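Local coordinates for protein cadherin-23 (Mus musculus, PDB 5UZ8) that probably serves as a calcium-dependent adhesion protein of the inner ear, with a role in hearing and mechanotransduction, at residues A[215-228]-A[245-258]. Numbering follows the deposited sequence.
Sequences DVNDCRPQFSKPQF and MLATDQDEGSNSQL. With CA (calcium ion), chain E; CA (calcium ion), chain F; CA (calcium ion), chain G; GSH (glutathione), chain L.
Met245 sets its methyl CE over one face of the Phe228 ring, 4.0 Å from the centroid, while the sulfur stands farther above the same ring, a Met-aromatic contact; bends at chi2 (-54°) and chi3 (-64°) bring CE there. Ala247 CB lies 3.9 Å from the Phe223 centroid and 11° off the ring normal, a CH-pi contact over the face. Thr248 and Gln222 form a single antiparallel hydrogen-bonded pair, Gln222 N to Thr248 O and Thr248 N to Gln222 O both 2.8 Å. Asp249 grips one calcium with both carboxylate oxygens, and its OD1 accepts from Asp251 N at 3.0 Å, closing an Asx turn. Asp251 bridges two calcium ions: OD1 binds one at 2.3 Å, and OD2 binds that of Asp249 at 2.4 Å while taking Cys219 N on its syn lone pair. Glu252 N and Asn255 ND2, each 3.0 Å from Asp215 OD2, reach it from opposite faces of the carboxylate, whose OD1 binds the same calcium as Asp251 OD1. Replacing Asn255 with an alanine would probably cost Asp215 OD2 one of these donors and leave its carboxylate freer to turn. Asn217 OD1, Cys219 O, Asn255 O and Asp299 complete the Asp249 site, Val216 O, Asp218 OD1, Glu127 and Glu180 the other: the calcium-binding linker between consecutive cadherin repeats.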
ATOM      1  N   ASP A 215      22.057  -5.641  -0.768  1.00 16.44           N
ATOM      2  CA  ASP A 215      23.119  -6.131  -1.642  1.00 16.31           C
ATOM      3  C   ASP A 215      23.462  -7.590  -1.367  1.00 16.57           C
ATOM      4  O   ASP A 215      23.506  -8.021  -0.207  1.00 17.82           O
ATOM      5  CB  ASP A 215      24.364  -5.290  -1.444  1.00 16.61           C
ATOM      6  CG  ASP A 215      25.363  -5.433  -2.559  1.00 16.62           C
ATOM      7  OD1 ASP A 215      24.968  -5.496  -3.757  1.00 15.80           O
ATOM      8  OD2 ASP A 215      26.575  -5.456  -2.213  1.00 16.95           O
ATOM      9  N   VAL A 216      23.714  -8.312  -2.440  1.00 15.41           N
ATOM     10  CA  VAL A 216      24.409  -9.594  -2.443  1.00 16.18           C
ATOM     11  C   VAL A 216      25.685  -9.349  -3.233  1.00 15.96           C
ATOM     12  O   VAL A 216      25.709  -8.511  -4.162  1.00 14.51           O
ATOM     13  CB  VAL A 216      23.538 -10.653  -3.162  1.00 16.93           C
ATOM     14  CG1 VAL A 216      24.263 -11.960  -3.419  1.00 18.36           C
ATOM     15  CG2 VAL A 216      22.293 -10.867  -2.329  1.00 17.13           C
ATOM     16  N   ASN A 217      26.758 -10.019  -2.845  1.00 15.94           N
ATOM     17  CA  ASN A 217      27.995  -9.858  -3.594  1.00 15.87           C
ATOM     18  C   ASN A 217      27.883 -10.662  -4.891  1.00 16.18           C
ATOM     19  O   ASN A 217      28.299 -11.817  -4.932  1.00 17.37           O
ATOM     20  CB  ASN A 217      29.208 -10.346  -2.795  1.00 16.18           C
ATOM     21  CG  ASN A 217      30.506  -9.973  -3.472  1.00 15.71           C
ATOM     22  OD1 ASN A 217      30.600  -8.901  -4.079  1.00 14.94           O
ATOM     23  ND2 ASN A 217      31.484 -10.857  -3.429  1.00 16.17           N
ATOM     24  N   ASP A 218      27.288 -10.092  -5.940  1.00 15.74           N
ATOM     25  CA  ASP A 218      27.113 -10.830  -7.195  1.00 16.09           C
ATOM     26  C   ASP A 218      27.887 -10.224  -8.360  1.00 16.57           C
ATOM     27  O   ASP A 218      27.706 -10.655  -9.471  1.00 17.37           O
ATOM     28  CB  ASP A 218      25.644 -11.021  -7.555  1.00 16.24           C
ATOM     29  CG  ASP A 218      24.822  -9.693  -7.620  1.00 16.13           C
ATOM     30  OD1 ASP A 218      25.244  -8.604  -7.166  1.00 15.49           O
ATOM     31  OD2 ASP A 218      23.666  -9.783  -8.126  1.00 16.21           O
ATOM     32  N   CYS A 219      28.755  -9.262  -8.089  1.00 16.40           N
ATOM     33  CA  CYS A 219      29.566  -8.638  -9.136  1.00 16.79           C
ATOM     34  C   CYS A 219      31.061  -8.821  -8.827  1.00 15.84           C
ATOM     35  O   CYS A 219      31.542  -8.468  -7.754  1.00 14.83           O
ATOM     36  CB  CYS A 219      29.201  -7.184  -9.294  1.00 17.86           C
ATOM     37  SG  CYS A 219      27.432  -7.035  -9.645  1.00 20.11           S
ATOM     38  N   ARG A 220      31.781  -9.400  -9.785  1.00 15.51           N
ATOM     39  CA  ARG A 220      33.199  -9.594  -9.631  1.00 15.45           C
ATOM     40  C   ARG A 220      33.924  -8.311 -10.030  1.00 15.67           C
ATOM     41  O   ARG A 220      33.448  -7.546 -10.859  1.00 16.07           O
ATOM     42  CB  ARG A 220      33.706 -10.808 -10.435  1.00 15.89           C
ATOM     43  CG  ARG A 220      33.851 -10.532 -11.914  1.00 16.33           C
ATOM     44  CD  ARG A 220      34.149 -11.768 -12.707  1.00 16.87           C
ATOM     45  NE  ARG A 220      35.440 -12.348 -12.375  1.00 16.46           N
ATOM     46  CZ  ARG A 220      35.969 -13.378 -13.021  1.00 17.48           C
ATOM     47  NH1 ARG A 220      35.358 -13.897 -14.082  1.00 18.28           N
ATOM     48  NH2 ARG A 220      37.140 -13.888 -12.630  1.00 17.61           N
ATOM     49  N   PRO A 221      35.077  -8.059  -9.414  1.00 15.58           N
ATOM     50  CA  PRO A 221      35.944  -6.951  -9.817  1.00 15.95           C
ATOM     51  C   PRO A 221      36.359  -7.038 -11.285  1.00 16.57           C
ATOM     52  O   PRO A 221      36.548  -8.149 -11.796  1.00 16.62           O
ATOM     53  CB  PRO A 221      37.154  -7.127  -8.923  1.00 15.51           C
ATOM     54  CG  PRO A 221      36.636  -7.857  -7.731  1.00 15.44           C
ATOM     55  CD  PRO A 221      35.618  -8.806  -8.264  1.00 15.55           C
ATOM     56  N   GLN A 222      36.442  -5.898 -11.957  1.00 17.78           N
ATOM     57  CA  GLN A 222      36.812  -5.842 -13.382  1.00 19.78           C
ATOM     58  C   GLN A 222      37.863  -4.822 -13.578  1.00 19.70           C
ATOM     59  O   GLN A 222      37.744  -3.706 -13.045  1.00 19.93           O
ATOM     60  CB  GLN A 222      35.705  -5.242 -14.301  1.00 22.61           C
ATOM     61  CG  GLN A 222      34.421  -5.914 -14.391  1.00 24.16           C
ATOM     62  CD  GLN A 222      33.512  -5.136 -15.348  1.00 26.24           C
ATOM     63  OE1 GLN A 222      32.767  -4.220 -14.935  1.00 27.15           O
ATOM     64  NE2 GLN A 222      33.621  -5.450 -16.628  1.00 26.85           N
ATOM     65  N   PHE A 223      38.822  -5.155 -14.434  1.00 20.11           N
ATOM     66  CA  PHE A 223      39.667  -4.140 -15.071  1.00 20.94           C
ATOM     67  C   PHE A 223      39.108  -3.713 -16.449  1.00 23.20           C
ATOM     68  O   PHE A 223      38.346  -4.438 -17.109  1.00 23.65           O
ATOM     69  CB  PHE A 223      41.079  -4.685 -15.207  1.00 20.16           C
ATOM     70  CG  PHE A 223      41.761  -4.940 -13.890  1.00 18.56           C
ATOM     71  CD1 PHE A 223      42.510  -3.944 -13.272  1.00 18.51           C
ATOM     72  CD2 PHE A 223      41.663  -6.167 -13.265  1.00 18.03           C
ATOM     73  CE1 PHE A 223      43.163  -4.179 -12.070  1.00 17.49           C
ATOM     74  CE2 PHE A 223      42.315  -6.420 -12.054  1.00 16.88           C
ATOM     75  CZ  PHE A 223      43.056  -5.418 -11.453  1.00 17.15           C
ATOM     76  N   SER A 224      39.537  -2.543 -16.902  1.00 25.25           N
ATOM     77  CA  SER A 224      39.009  -1.943 -18.137  1.00 27.74           C
ATOM     78  C   SER A 224      39.406  -2.683 -19.412  1.00 28.37           C
ATOM     79  O   SER A 224      38.689  -2.631 -20.412  1.00 30.76           O
ATOM     80  CB  SER A 224      39.475  -0.496 -18.247  1.00 29.28           C
ATOM     81  OG  SER A 224      40.882  -0.441 -18.380  1.00 29.54           O
ATOM     82  N   LYS A 225      40.554  -3.360 -19.379  1.00 27.76           N
ATOM     83  CA  LYS A 225      40.998  -4.158 -20.507  1.00 28.12           C
ATOM     84  C   LYS A 225      41.865  -5.315 -20.021  1.00 26.36           C
ATOM     85  O   LYS A 225      42.313  -5.297 -18.888  1.00 24.13           O
ATOM     86  CB  LYS A 225      41.755  -3.255 -21.499  1.00 30.18           C
ATOM     87  CG  LYS A 225      42.976  -2.570 -20.919  1.00 29.63           C
ATOM     88  CD  LYS A 225      43.590  -1.586 -21.898  1.00 31.89           C
ATOM     89  CE  LYS A 225      44.741  -0.856 -21.244  1.00 31.33           C
ATOM     90  NZ  LYS A 225      45.515  -0.049 -22.212  1.00 33.16           N
ATOM     91  N   PRO A 226      42.080  -6.325 -20.873  1.00 27.18           N
ATOM     92  CA  PRO A 226      42.795  -7.511 -20.458  1.00 26.91           C
ATOM     93  C   PRO A 226      44.325  -7.416 -20.469  1.00 26.36           C
ATOM     94  O   PRO A 226      44.984  -8.341 -19.974  1.00 26.33           O
ATOM     95  CB  PRO A 226      42.309  -8.573 -21.457  1.00 28.47           C
ATOM     96  CG  PRO A 226      42.045  -7.796 -22.716  1.00 30.60           C
ATOM     97  CD  PRO A 226      41.490  -6.485 -22.222  1.00 29.89           C
ATOM     98  N   GLN A 227      44.894  -6.345 -21.030  1.00 27.36           N
ATOM     99  CA  GLN A 227      46.358  -6.240 -21.186  1.00 27.46           C
ATOM    100  C   GLN A 227      46.780  -4.779 -21.067  1.00 27.15           C
ATOM    101  O   GLN A 227      46.311  -3.920 -21.818  1.00 27.99           O
ATOM    102  CB  GLN A 227      46.813  -6.842 -22.519  1.00 29.96           C
ATOM    103  CG  GLN A 227      48.328  -6.855 -22.767  1.00 30.54           C
ATOM    104  CD  GLN A 227      49.084  -7.847 -21.883  1.00 29.91           C
ATOM    105  OE1 GLN A 227      48.970  -9.072 -22.058  1.00 31.40           O
ATOM    106  NE2 GLN A 227      49.872  -7.332 -20.949  1.00 27.69           N
ATOM    107  N   PHE A 228      47.600  -4.495 -20.060  1.00 25.04           N
ATOM    108  CA  PHE A 228      48.227  -3.198 -19.920  1.00 25.69           C
ATOM    109  C   PHE A 228      49.695  -3.419 -20.218  1.00 26.20           C
ATOM    110  O   PHE A 228      50.205  -4.529 -20.039  1.00 24.84           O
ATOM    111  CB  PHE A 228      48.096  -2.671 -18.512  1.00 24.43           C
ATOM    112  CG  PHE A 228      46.691  -2.313 -18.135  1.00 24.54           C
ATOM    113  CD1 PHE A 228      45.776  -3.302 -17.819  1.00 23.93           C
ATOM    114  CD2 PHE A 228      46.280  -0.992 -18.116  1.00 25.65           C
ATOM    115  CE1 PHE A 228      44.478  -2.975 -17.466  1.00 23.87           C
ATOM    116  CE2 PHE A 228      44.966  -0.662 -17.789  1.00 25.60           C
ATOM    117  CZ  PHE A 228      44.071  -1.652 -17.461  1.00 24.92           C
ATOM    118  N   MET A 245      47.232   0.492 -10.857  1.00 22.46           N
ATOM    119  CA  MET A 245      46.209  -0.396 -11.382  1.00 22.28           C
ATOM    120  C   MET A 245      44.901  -0.042 -10.690  1.00 22.18           C
ATOM    121  O   MET A 245      44.889   0.284  -9.488  1.00 21.60           O
ATOM    122  CB  MET A 245      46.570  -1.852 -11.111  1.00 21.49           C
ATOM    123  CG  MET A 245      47.873  -2.310 -11.761  1.00 22.38           C
ATOM    124  SD  MET A 245      47.970  -2.032 -13.535  1.00 24.55           S
ATOM    125  CE  MET A 245      46.656  -3.089 -14.133  1.00 24.87           C
ATOM    126  N   LEU A 246      43.807  -0.108 -11.443  1.00 22.62           N
ATOM    127  CA  LEU A 246      42.492   0.265 -10.912  1.00 23.13           C
ATOM    128  C   LEU A 246      41.420  -0.675 -11.456  1.00 22.20           C
ATOM    129  O   LEU A 246      41.211  -0.788 -12.659  1.00 23.00           O
ATOM    130  CB  LEU A 246      42.166   1.730 -11.256  1.00 25.46           C
ATOM    131  CG  LEU A 246      40.794   2.239 -10.789  1.00 26.71           C
ATOM    132  CD1 LEU A 246      40.737   2.377  -9.261  1.00 27.04           C
ATOM    133  CD2 LEU A 246      40.436   3.557 -11.447  1.00 29.16           C
ATOM    134  N   ALA A 247      40.763  -1.384 -10.553  1.00 21.20           N
ATOM    135  CA  ALA A 247      39.606  -2.195 -10.889  1.00 20.07           C
ATOM    136  C   ALA A 247      38.340  -1.543 -10.326  1.00 20.26           C
ATOM    137  O   ALA A 247      38.428  -0.673  -9.447  1.00 20.98           O
ATOM    138  CB  ALA A 247      39.773  -3.590 -10.335  1.00 19.13           C
ATOM    139  N   THR A 248      37.194  -1.946 -10.874  1.00 19.55           N
ATOM    140  CA  THR A 248      35.880  -1.507 -10.409  1.00 19.74           C
ATOM    141  C   THR A 248      35.049  -2.703  -9.973  1.00 17.93           C
ATOM    142  O   THR A 248      35.267  -3.833 -10.421  1.00 18.29           O
ATOM    143  CB  THR A 248      35.094  -0.743 -11.491  1.00 21.07           C
ATOM    144  OG1 THR A 248      34.917  -1.573 -12.648  1.00 21.59           O
ATOM    145  CG2 THR A 248      35.828   0.535 -11.880  1.00 23.18           C
ATOM    146  N   ASP A 249      34.066  -2.441  -9.132  1.00 17.00           N
ATOM    147  CA  ASP A 249      33.184  -3.474  -8.614  1.00 16.01           C
ATOM    148  C   ASP A 249      31.865  -2.811  -8.281  1.00 16.18           C
ATOM    149  O   ASP A 249      31.835  -1.818  -7.564  1.00 16.85           O
ATOM    150  CB  ASP A 249      33.832  -4.129  -7.383  1.00 15.78           C
ATOM    151  CG  ASP A 249      33.033  -5.291  -6.816  1.00 15.16           C
ATOM    152  OD1 ASP A 249      31.804  -5.161  -6.589  1.00 15.25           O
ATOM    153  OD2 ASP A 249      33.649  -6.343  -6.524  1.00 14.97           O
ATOM    154  N   GLN A 250      30.785  -3.319  -8.873  1.00 15.84           N
ATOM    155  CA  GLN A 250      29.485  -2.652  -8.846  1.00 16.30           C
ATOM    156  C   GLN A 250      28.682  -2.839  -7.548  1.00 16.07           C
ATOM    157  O   GLN A 250      27.675  -2.186  -7.357  1.00 16.28           O
ATOM    158  CB  GLN A 250      28.653  -3.129 -10.030  1.00 16.81           C
ATOM    159  CG  GLN A 250      29.278  -2.798 -11.401  1.00 17.77           C
ATOM    160  CD  GLN A 250      29.613  -1.347 -11.539  1.00 19.22           C
ATOM    161  OE1 GLN A 250      28.707  -0.506 -11.497  1.00 21.16           O
ATOM    162  NE2 GLN A 250      30.897  -1.031 -11.786  1.00 19.98           N
ATOM    163  N   ASP A 251      29.123  -3.744  -6.691  1.00 15.63           N
ATOM    164  CA  ASP A 251      28.453  -4.019  -5.410  1.00 15.94           C
ATOM    165  C   ASP A 251      28.608  -2.874  -4.398  1.00 17.44           C
ATOM    166  O   ASP A 251      29.127  -1.805  -4.704  1.00 18.13           O
ATOM    167  CB  ASP A 251      28.954  -5.353  -4.840  1.00 15.23           C
ATOM    168  CG  ASP A 251      28.574  -6.531  -5.709  1.00 14.77           C
ATOM    169  OD1 ASP A 251      27.382  -6.616  -6.103  1.00 14.87           O
ATOM    170  OD2 ASP A 251      29.466  -7.374  -6.005  1.00 13.52           O
ATOM    171  N   GLU A 252      28.066  -3.087  -3.212  1.00 18.28           N
ATOM    172  CA  GLU A 252      28.013  -2.090  -2.165  1.00 20.33           C
ATOM    173  C   GLU A 252      28.939  -2.454  -0.995  1.00 19.89           C
ATOM    174  O   GLU A 252      29.061  -3.616  -0.612  1.00 18.87           O
ATOM    175  CB  GLU A 252      26.558  -2.009  -1.659  1.00 21.84           C
ATOM    176  CG  GLU A 252      26.291  -0.890  -0.668  1.00 24.96           C
ATOM    177  CD  GLU A 252      24.817  -0.733  -0.308  1.00 26.85           C
ATOM    178  OE1 GLU A 252      23.965  -1.584  -0.623  1.00 27.32           O
ATOM    179  OE2 GLU A 252      24.497   0.275   0.333  1.00 30.97           O
ATOM    180  N   GLY A 253      29.508  -1.433  -0.372  1.00 20.98           N
ATOM    181  CA  GLY A 253      30.231  -1.621   0.901  1.00 22.13           C
ATOM    182  C   GLY A 253      31.408  -2.587   0.751  1.00 20.86           C
ATOM    183  O   GLY A 253      32.132  -2.537  -0.254  1.00 19.83           O
ATOM    184  N   SER A 254      31.568  -3.479   1.726  1.00 21.34           N
ATOM    185  CA  SER A 254      32.662  -4.448   1.688  0.50 20.92           C
ATOM    186  C   SER A 254      32.624  -5.318   0.418  1.00 19.11           C
ATOM    187  O   SER A 254      33.674  -5.743  -0.058  1.00 18.33           O
ATOM    188  CB  SER A 254      32.684  -5.315   2.959  0.50 22.18           C
ATOM    189  OG  SER A 254      31.463  -6.022   3.115  0.50 21.75           O
ATOM    190  N   ASN A 255      31.433  -5.521  -0.167  1.00 18.21           N
ATOM    191  CA  ASN A 255      31.290  -6.311  -1.399  1.00 17.39           C
ATOM    192  C   ASN A 255      31.967  -5.694  -2.636  1.00 16.94           C
ATOM    193  O   ASN A 255      32.153  -6.381  -3.646  1.00 15.65           O
ATOM    194  CB  ASN A 255      29.815  -6.649  -1.686  1.00 17.06           C
ATOM    195  CG  ASN A 255      29.221  -7.597  -0.656  1.00 17.77           C
ATOM    196  OD1 ASN A 255      29.956  -8.342   0.010  1.00 18.32           O
ATOM    197  ND2 ASN A 255      27.881  -7.551  -0.486  1.00 17.60           N
ATOM    198  N   SER A 256      32.296  -4.404  -2.547  1.00 17.91           N
ATOM    199  CA  SER A 256      33.031  -3.707  -3.597  1.00 18.32           C
ATOM    200  C   SER A 256      34.305  -3.033  -3.084  1.00 19.64           C
ATOM    201  O   SER A 256      34.937  -2.269  -3.819  1.00 20.18           O
ATOM    202  CB  SER A 256      32.121  -2.693  -4.291  1.00 18.80           C
ATOM    203  OG  SER A 256      31.597  -1.752  -3.373  1.00 19.16           O
ATOM    204  N   GLN A 257      34.743  -3.391  -1.890  1.00 20.73           N
ATOM    205  CA  GLN A 257      36.041  -2.934  -1.381  1.00 23.12           C
ATOM    206  C   GLN A 257      37.148  -3.848  -1.903  1.00 21.38           C
ATOM    207  O   GLN A 257      37.114  -5.037  -1.650  1.00 20.73           O
ATOM    208  CB  GLN A 257      36.037  -2.921   0.156  1.00 26.76           C
ATOM    209  CG  GLN A 257      35.455  -1.641   0.743  1.00 30.94           C
ATOM    210  CD  GLN A 257      36.265  -0.438   0.313  1.00 33.76           C
ATOM    211  OE1 GLN A 257      37.431  -0.284   0.709  1.00 38.26           O
ATOM    212  NE2 GLN A 257      35.699   0.369  -0.602  1.00 36.18           N
ATOM    213  N   LEU A 258      38.115  -3.296  -2.623  1.00 20.38           N
ATOM    214  CA  LEU A 258      39.041  -4.113  -3.408  1.00 19.66           C
ATOM    215  C   LEU A 258      40.436  -4.111  -2.845  1.00 19.89           C
ATOM    216  O   LEU A 258      40.931  -3.067  -2.385  1.00 20.35           O
ATOM    217  CB  LEU A 258      39.106  -3.586  -4.842  1.00 19.70           C
ATOM    218  CG  LEU A 258      37.787  -3.532  -5.595  1.00 19.93           C
ATOM    219  CD1 LEU A 258      37.957  -2.916  -6.982  1.00 20.49           C
ATOM    220  CD2 LEU A 258      37.178  -4.919  -5.686  1.00 19.62           C
TER
HETATM  221 CA    CA E2604      31.788  -7.596  -5.602  1.00 13.56          CA
HETATM  222 CA    CA F2605      25.138  -6.767  -5.690  1.00 14.15          CA
HETATM  223 CA    CA G2606      22.932  -7.611  -8.840  1.00 16.22          CA
HETATM  224  N1  GSH L2611      21.838 -10.723 -14.942  1.00 29.29           N
HETATM  225  CA1 GSH L2611      22.183 -11.047 -13.566  1.00 30.20           C
HETATM  226  C1  GSH L2611      20.947 -10.916 -12.708  1.00 30.75           C
HETATM  227  O11 GSH L2611      19.899 -10.502 -13.257  1.00 30.86           O
HETATM  228  O12 GSH L2611      21.041 -11.195 -11.488  1.00 30.49           O
HETATM  229  CB1 GSH L2611      23.297 -10.126 -13.032  1.00 27.76           C
HETATM  230  CG1 GSH L2611      22.860  -8.663 -12.966  1.00 25.81           C
HETATM  231  CD1 GSH L2611      23.845  -7.838 -12.171  1.00 24.01           C
HETATM  232  OE1 GSH L2611      23.938  -7.951 -10.952  1.00 22.16           O
HETATM  233  N2  GSH L2611      24.556  -6.963 -12.873  1.00 22.61           N
HETATM  234  CA2 GSH L2611      25.400  -5.959 -12.259  1.00 22.48           C
HETATM  235  C2  GSH L2611      25.021  -4.577 -12.707  1.00 22.48           C
HETATM  236  O2  GSH L2611      25.876  -3.708 -12.729  1.00 21.99           O
HETATM  237  CB2 GSH L2611      26.862  -6.269 -12.580  1.00 22.86           C
HETATM  238  SG2 GSH L2611      27.292  -7.849 -11.831  1.00 24.62           S
HETATM  239  N3  GSH L2611      23.729  -4.367 -12.992  1.00 22.97           N
HETATM  240  CA3 GSH L2611      23.193  -3.069 -13.359  1.00 23.53           C
HETATM  241  C3  GSH L2611      22.626  -3.048 -14.764  1.00 25.49           C
HETATM  242  O31 GSH L2611      22.234  -1.939 -15.194  1.00 26.32           O
HETATM  243  O32 GSH L2611      22.527  -4.115 -15.423  1.00 26.92           O
HETATM  244  O   HOH W   1      22.495  -3.198   0.886  1.00 17.85           O
HETATM  245  O   HOH W   2      26.430  -9.021   1.247  1.00 38.15           O
HETATM  246  O   HOH W   3      32.687  -3.217 -12.391  1.00 16.14           O
HETATM  247  O   HOH W   4      36.702  -1.542 -14.967  1.00 28.14           O
HETATM  248  O   HOH W   5      41.552  -0.897 -15.239  1.00 28.79           O
HETATM  249  O   HOH W   6      21.119  -9.031  -9.685  1.00 16.02           O